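Local atomic coordinates of 5-formyl-3-hydroxy-2-methylpyridine 4-carboxylate 5-dehydrogenase (Mesorhizobium japonicum MAFF 303099, PDB entry 4OM8), a protein that oxidises 5-formyl-3-hydroxy-2-methylpyridine-4-carboxylate with NAD(+) in vitamin B6 degradation, and can also reduce the same aldehyde with NADH to 4-pyridoxate. Residues E39-M44 with V67-D72; T100-I105 with A125-P130. All coordinates share one frame; numbering follows the deposited sequence.

Overall arrangement
Both contacts belong to the NAD-binding Rossmann domain and follow one another along the chain, contact 1 closing before contact 2 opens. Their centres lie 24 Å apart and their nearest atoms about 7 Å apart, without touching. Contact 1 packs helix 35-54 against strand 66-70, the outermost strand at one end of the parallel part of the sheet. Contact 2 ties the last part of helix 91-102 to the loop between helix 120-123 and strand 133-137. Helix 73-77 links the two regions: it follows strand 66-70, and Ile101 and Ile105 touch it. Each contact holds separate outer parts of the domain that binds NAD.

Contact 1 (E39-M44 with V67-D72); sequences ERARSM and VRFTDD
Helix-on-strand packing within a Rossmann beta-alpha-beta unit brings Ala41 and Arg42 of helix 35-54 against Phe69 of strand 66-70. The unit runs from strand 27-31 through the helix to strand 66-70, the outermost strand at its end of the sheet, and Phe69 reaches from that strand to the crossover helix that precedes it. Its CG lies anti to the carbonyl carbon, chi1 -65°, which sends the ring toward the helix backbone. There Ala41 CB meets Phe69 CE2 at 3.5 Å, while Ala41 O and Arg42 N lie in the ring plane at its edge. A methyl group suits this buried place, since it lets a broad ring lie close to the helix. Leu10, Ile38, Leu45 and Ala30 of the neighbouring strand also touch Phe69.

Arg42 covers the more exposed side. Its chain is extended from CG to NE and runs alongside Phe69, the two side chains pointing opposite ways, with Arg42 CG lying 3.9 Å from Phe69 CD2. Farther along, Phe69 CD2 sits over one face of the guanidinium, near its rim, 3.7 Å from Arg42 NH1. The two planes are 41° apart, so this is no flat stack. A long arginine fits because its methylenes can pack on the aromatic group while its polar end stays with solvent.

The side chain of Ala41 is about 8 Å from the bound NAD and about 7 Å from that of Asp32, an NAD-binding residue, so this packing lies near the cofactor site, not in it. A water bridges the two segments: lying in the guanidinium plane at its edge, it accepts from Arg42 NH1 at 3.0 Å and from Phe69 N at 2.8 Å.

Contact 2 (T100-I105 with A125-P130); sequences TIDGLI and AHISYP
With CG swung anti to the backbone N, chi1 -158°, Asp102 holds its carboxylate out toward Ser128, whose OG sits between its own N and carbonyl carbon, chi1 75°, and faces the acid. One carboxylate thus takes both a hydroxyl and a backbone amide within the Rossmann domain, joining the last part of helix 91-102 to the loop that precedes strand 133-137. Each oxygen takes one hydrogen of the same serine. Asp102 OD1 accepts from Ser128 OG at 2.6 Å through its syn lone pair, a short bond. Asp102 OD2 accepts from Ser128 N at 2.9 Å; the bond is nearly straight, 168° at the hydrogen, but the donor stands 32° out of the carboxylate plane on the syn side. Together the two bonds fix the rotation of the carboxylate.

Aspartate suits this place because its short side chain can present two acceptors close to the helix, and serine because it offers a hydroxyl beside its own amide. Replacing the acid with an alanine here would remove both acceptors and would probably leave the hydroxyl and amide of Ser128 without this mate, weakening the hold on the loop.

Ser128 O is hydrogen-bonded to Arg132 NE, and the ion pair of Arg132 with Asp102 OD1 is long and weak. The buried side chain of Ile127 touches Tyr98 and Val111, so a branched apolar residue fits this side of the loop. Against the acid, the nearest approach of Ile127 is by its CG1 methylene, 3.6 Å from Asp102 OD2.

Contact 1 (E39-M44 with V67-D72)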
loop_
_atom_site.group_PDB
_atom_site.type_symbol
_atom_site.label_atom_id
_atom_site.label_comp_id
_atom_site.label_asym_id
_atom_site.label_seq_id
_atom_site.Cartn_x
_atom_site.Cartn_y
_atom_site.Cartn_z
ATOM N N GLU A 39 -7.043 -32.951 6.188
ATOM C CA GLU A 39 -8.425 -32.774 6.641
ATOM C C GLU A 39 -8.809 -31.297 6.715
ATOM O O GLU A 39 -9.895 -30.894 6.297
ATOM C CB GLU A 39 -8.627 -33.424 8.013
ATOM C CG GLU A 39 -8.348 -34.918 8.045
ATOM C CD GLU A 39 -8.275 -35.469 9.457
ATOM O OE1 GLU A 39 -8.771 -34.795 10.388
ATOM O OE2 GLU A 39 -7.707 -36.568 9.636
ATOM N N ARG A 40 -7.912 -30.494 7.280
ATOM C CA ARG A 40 -8.152 -29.055 7.378
ATOM C C ARG A 40 -8.262 -28.448 5.982
ATOM O O ARG A 40 -9.074 -27.549 5.746
ATOM C CB ARG A 40 -7.043 -28.358 8.178
ATOM C CG ARG A 40 -7.096 -28.601 9.689
ATOM C CD ARG A 40 -6.172 -27.649 10.458
ATOM N NE ARG A 40 -4.759 -27.874 10.152
ATOM C CZ ARG A 40 -3.979 -28.735 10.797
ATOM N NH1 ARG A 40 -4.466 -29.460 11.795
ATOM N NH2 ARG A 40 -2.707 -28.872 10.446
ATOM N N ALA A 41 -7.464 -28.959 5.052
ATOM C CA ALA A 41 -7.453 -28.447 3.692
ATOM C C ALA A 41 -8.779 -28.658 2.968
ATOM O O ALA A 41 -9.119 -27.901 2.069
ATOM C CB ALA A 41 -6.310 -29.089 2.902
ATOM N N ARG A 42 -9.535 -29.681 3.354
ATOM C CA ARG A 42 -10.829 -29.912 2.709
ATOM C C ARG A 42 -11.808 -28.779 2.986
ATOM O O ARG A 42 -12.431 -28.270 2.065
ATOM C CB ARG A 42 -11.424 -31.248 3.137
ATOM C CG ARG A 42 -10.608 -32.412 2.634
ATOM C CD ARG A 42 -11.352 -33.722 2.715
ATOM N NE ARG A 42 -10.413 -34.826 2.580
ATOM C CZ ARG A 42 -9.894 -35.236 1.430
ATOM N NH1 ARG A 42 -10.235 -34.651 0.286
ATOM N NH2 ARG A 42 -9.041 -36.242 1.423
ATOM N N SER A 43 -11.940 -28.373 4.244
ATOM C CA SER A 43 -12.816 -27.254 4.562
ATOM C C SER A 43 -12.281 -25.964 3.940
ATOM O O SER A 43 -13.048 -25.118 3.485
ATOM C CB SER A 43 -12.970 -27.094 6.078
ATOM O OG SER A 43 -11.756 -27.370 6.759
ATOM N N MET A 44 -10.962 -25.812 3.918
ATOM C CA MET A 44 -10.370 -24.633 3.308
ATOM C C MET A 44 -10.645 -24.604 1.805
ATOM O O MET A 44 -10.856 -23.537 1.229
ATOM C CB MET A 44 -8.871 -24.585 3.579
ATOM C CG MET A 44 -8.524 -24.426 5.049
ATOM S SD MET A 44 -6.775 -24.710 5.349
ATOM C CE MET A 44 -6.069 -23.209 4.674
ATOM N N VAL A 67 -9.432 -30.971 -8.394
ATOM C CA VAL A 67 -8.525 -31.071 -7.256
ATOM C C VAL A 67 -8.757 -32.390 -6.538
ATOM O O VAL A 67 -9.905 -32.759 -6.270
ATOM C CB VAL A 67 -8.734 -29.927 -6.238
ATOM C CG1 VAL A 67 -7.791 -30.091 -5.041
ATOM C CG2 VAL A 67 -8.540 -28.577 -6.883
ATOM N N ARG A 68 -7.671 -33.096 -6.227
ATOM C CA ARG A 68 -7.718 -34.295 -5.395
ATOM C C ARG A 68 -6.592 -34.262 -4.376
ATOM O O ARG A 68 -5.472 -33.881 -4.712
ATOM C CB ARG A 68 -7.610 -35.561 -6.256
ATOM C CG ARG A 68 -7.593 -36.852 -5.460
ATOM C CD ARG A 68 -7.711 -38.072 -6.368
ATOM N NE ARG A 68 -6.590 -38.268 -7.295
ATOM C CZ ARG A 68 -5.473 -38.923 -6.969
ATOM N NH1 ARG A 68 -5.320 -39.399 -5.740
ATOM N NH2 ARG A 68 -4.504 -39.084 -7.861
ATOM N N PHE A 69 -6.893 -34.649 -3.140
ATOM C CA PHE A 69 -5.895 -34.774 -2.085
ATOM C C PHE A 69 -5.509 -36.240 -1.899
ATOM O O PHE A 69 -6.359 -37.133 -1.955
ATOM C CB PHE A 69 -6.411 -34.222 -0.745
ATOM C CG PHE A 69 -6.680 -32.740 -0.744
ATOM C CD1 PHE A 69 -6.109 -31.908 -1.687
ATOM C CD2 PHE A 69 -7.495 -32.185 0.226
ATOM C CE1 PHE A 69 -6.352 -30.554 -1.677
ATOM C CE2 PHE A 69 -7.748 -30.823 0.241
ATOM C CZ PHE A 69 -7.178 -30.011 -0.717
ATOM N N THR A 70 -4.233 -36.478 -1.630
ATOM C CA THR A 70 -3.745 -37.834 -1.406
ATOM C C THR A 70 -2.671 -37.858 -0.315
ATOM O O THR A 70 -1.992 -36.846 -0.068
ATOM C CB THR A 70 -3.189 -38.459 -2.710
ATOM O OG1 THR A 70 -2.806 -39.820 -2.470
ATOM C CG2 THR A 70 -1.980 -37.676 -3.230
ATOM N N ASP A 71 -2.522 -39.011 0.343
ATOM C CA ASP A 71 -1.494 -39.183 1.371
ATOM C C ASP A 71 -0.300 -39.987 0.847
ATOM O O ASP A 71 0.550 -40.451 1.622
ATOM C CB ASP A 71 -2.086 -39.860 2.621
ATOM C CG ASP A 71 -2.419 -41.331 2.393
ATOM O OD1 ASP A 71 -2.651 -41.731 1.231
ATOM O OD2 ASP A 71 -2.460 -42.092 3.388
ATOM N N ASP A 72 -0.234 -40.147 -0.474
ATOM C CA ASP A 72 0.851 -40.881 -1.112
ATOM C C ASP A 72 1.557 -39.965 -2.097
ATOM O O ASP A 72 0.971 -39.558 -3.095
ATOM C CB ASP A 72 0.315 -42.128 -1.823
ATOM C CG ASP A 72 1.418 -43.019 -2.330
ATOM O OD1 ASP A 72 2.021 -42.684 -3.367
ATOM O OD2 ASP A 72 1.701 -44.048 -1.678
HETATM O O HOH W 1 -9.590 -35.271 -2.528
#

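Contact 2 (T100-I105 with A125-P130)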
loop_
_atom_site.group_PDB
_atom_site.type_symbol
_atom_site.label_atom_id
_atom_site.label_comp_id
_atom_site.label_asym_id
_atom_site.label_seq_id
_atom_site.Cartn_x
_atom_site.Cartn_y
_atom_site.Cartn_z
ATOM N N THR A 100 13.021 -36.664 -2.590
ATOM C CA THR A 100 11.929 -37.628 -2.692
ATOM C C THR A 100 11.281 -37.638 -4.072
ATOM O O THR A 100 11.011 -38.701 -4.639
ATOM C CB THR A 100 10.852 -37.340 -1.627
ATOM O OG1 THR A 100 11.418 -37.549 -0.330
ATOM C CG2 THR A 100 9.643 -38.256 -1.795
ATOM N N ILE A 101 11.030 -36.463 -4.628
ATOM C CA ILE A 101 10.291 -36.413 -5.884
ATOM C C ILE A 101 11.188 -36.559 -7.112
ATOM O O ILE A 101 10.692 -36.848 -8.190
ATOM C CB ILE A 101 9.481 -35.102 -6.014
ATOM C CG1 ILE A 101 10.414 -33.897 -6.208
ATOM C CG2 ILE A 101 8.559 -34.916 -4.802
ATOM C CD1 ILE A 101 9.661 -32.555 -6.457
ATOM N N ASP A 102 12.499 -36.359 -6.952
ATOM C CA ASP A 102 13.410 -36.313 -8.100
ATOM C C ASP A 102 13.310 -37.590 -8.935
ATOM O O ASP A 102 13.203 -37.539 -10.162
ATOM C CB ASP A 102 14.848 -36.087 -7.617
ATOM C CG ASP A 102 15.752 -35.500 -8.683
ATOM O OD1 ASP A 102 15.384 -35.496 -9.877
ATOM O OD2 ASP A 102 16.865 -35.070 -8.316
ATOM N N GLY A 103 13.296 -38.735 -8.264
ATOM C CA GLY A 103 13.243 -39.998 -8.975
ATOM C C GLY A 103 11.869 -40.364 -9.495
ATOM O O GLY A 103 11.732 -41.356 -10.214
ATOM N N LEU A 104 10.859 -39.566 -9.149
ATOM C CA LEU A 104 9.467 -39.886 -9.471
ATOM C C LEU A 104 8.871 -39.018 -10.572
ATOM O O LEU A 104 7.725 -39.226 -10.986
ATOM C CB LEU A 104 8.607 -39.741 -8.227
ATOM C CG LEU A 104 9.008 -40.592 -7.034
ATOM C CD1 LEU A 104 8.115 -40.270 -5.860
ATOM C CD2 LEU A 104 8.913 -42.066 -7.411
ATOM N N ILE A 105 9.637 -38.030 -11.022
ATOM C CA ILE A 105 9.155 -37.115 -12.040
ATOM C C ILE A 105 10.124 -37.033 -13.212
ATOM O O ILE A 105 11.318 -37.332 -13.087
ATOM C CB ILE A 105 8.929 -35.697 -11.465
ATOM C CG1 ILE A 105 10.248 -35.095 -10.981
ATOM C CG2 ILE A 105 7.911 -35.728 -10.320
ATOM C CD1 ILE A 105 10.081 -33.709 -10.362
ATOM N N ALA A 125 20.180 -26.322 -5.990
ATOM C CA ALA A 125 21.364 -27.153 -5.771
ATOM C C ALA A 125 20.976 -28.544 -5.258
ATOM O O ALA A 125 21.823 -29.429 -5.148
ATOM C CB ALA A 125 22.316 -26.472 -4.795
ATOM N N HIS A 126 19.692 -28.738 -4.960
ATOM C CA HIS A 126 19.239 -29.972 -4.317
ATOM C C HIS A 126 18.326 -30.820 -5.187
ATOM O O HIS A 126 17.617 -31.687 -4.676
ATOM C CB HIS A 126 18.524 -29.647 -3.008
ATOM C CG HIS A 126 19.400 -28.980 -1.999
ATOM N ND1 HIS A 126 20.222 -29.687 -1.146
ATOM C CD2 HIS A 126 19.605 -27.672 -1.724
ATOM C CE1 HIS A 126 20.885 -28.840 -0.380
ATOM N NE2 HIS A 126 20.531 -27.609 -0.712
ATOM N N ILE A 127 18.354 -30.588 -6.497
ATOM C CA ILE A 127 17.578 -31.412 -7.412
ATOM C C ILE A 127 18.321 -31.592 -8.736
ATOM O O ILE A 127 19.085 -30.713 -9.149
ATOM C CB ILE A 127 16.177 -30.794 -7.653
ATOM C CG1 ILE A 127 15.207 -31.861 -8.165
ATOM C CG2 ILE A 127 16.275 -29.565 -8.555
ATOM C CD1 ILE A 127 13.758 -31.426 -8.194
ATOM N N SER A 128 18.124 -32.732 -9.395
ATOM C CA SER A 128 18.679 -32.923 -10.727
ATOM C C SER A 128 18.077 -31.911 -11.687
ATOM O O SER A 128 16.962 -31.424 -11.460
ATOM C CB SER A 128 18.422 -34.347 -11.236
ATOM O OG SER A 128 17.072 -34.537 -11.642
ATOM N N TYR A 129 18.811 -31.607 -12.755
ATOM C CA TYR A 129 18.364 -30.633 -13.757
ATOM C C TYR A 129 17.831 -29.359 -13.093
ATOM O O TYR A 129 16.655 -29.029 -13.200
ATOM C CB TYR A 129 17.317 -31.259 -14.693
ATOM C CG TYR A 129 17.961 -32.240 -15.645
ATOM C CD1 TYR A 129 18.558 -31.795 -16.820
ATOM C CD2 TYR A 129 18.020 -33.591 -15.346
ATOM C CE1 TYR A 129 19.191 -32.679 -17.690
ATOM C CE2 TYR A 129 18.647 -34.493 -16.219
ATOM C CZ TYR A 129 19.222 -34.017 -17.381
ATOM O OH TYR A 129 19.846 -34.887 -18.240
ATOM N N PRO A 130 18.718 -28.623 -12.418
ATOM C CA PRO A 130 18.308 -27.425 -11.676
ATOM C C PRO A 130 17.738 -26.359 -12.596
ATOM O O PRO A 130 17.104 -25.411 -12.112
ATOM C CB PRO A 130 19.609 -26.946 -11.021
ATOM C CG PRO A 130 20.707 -27.548 -11.878
ATOM C CD PRO A 130 20.170 -28.857 -12.345
#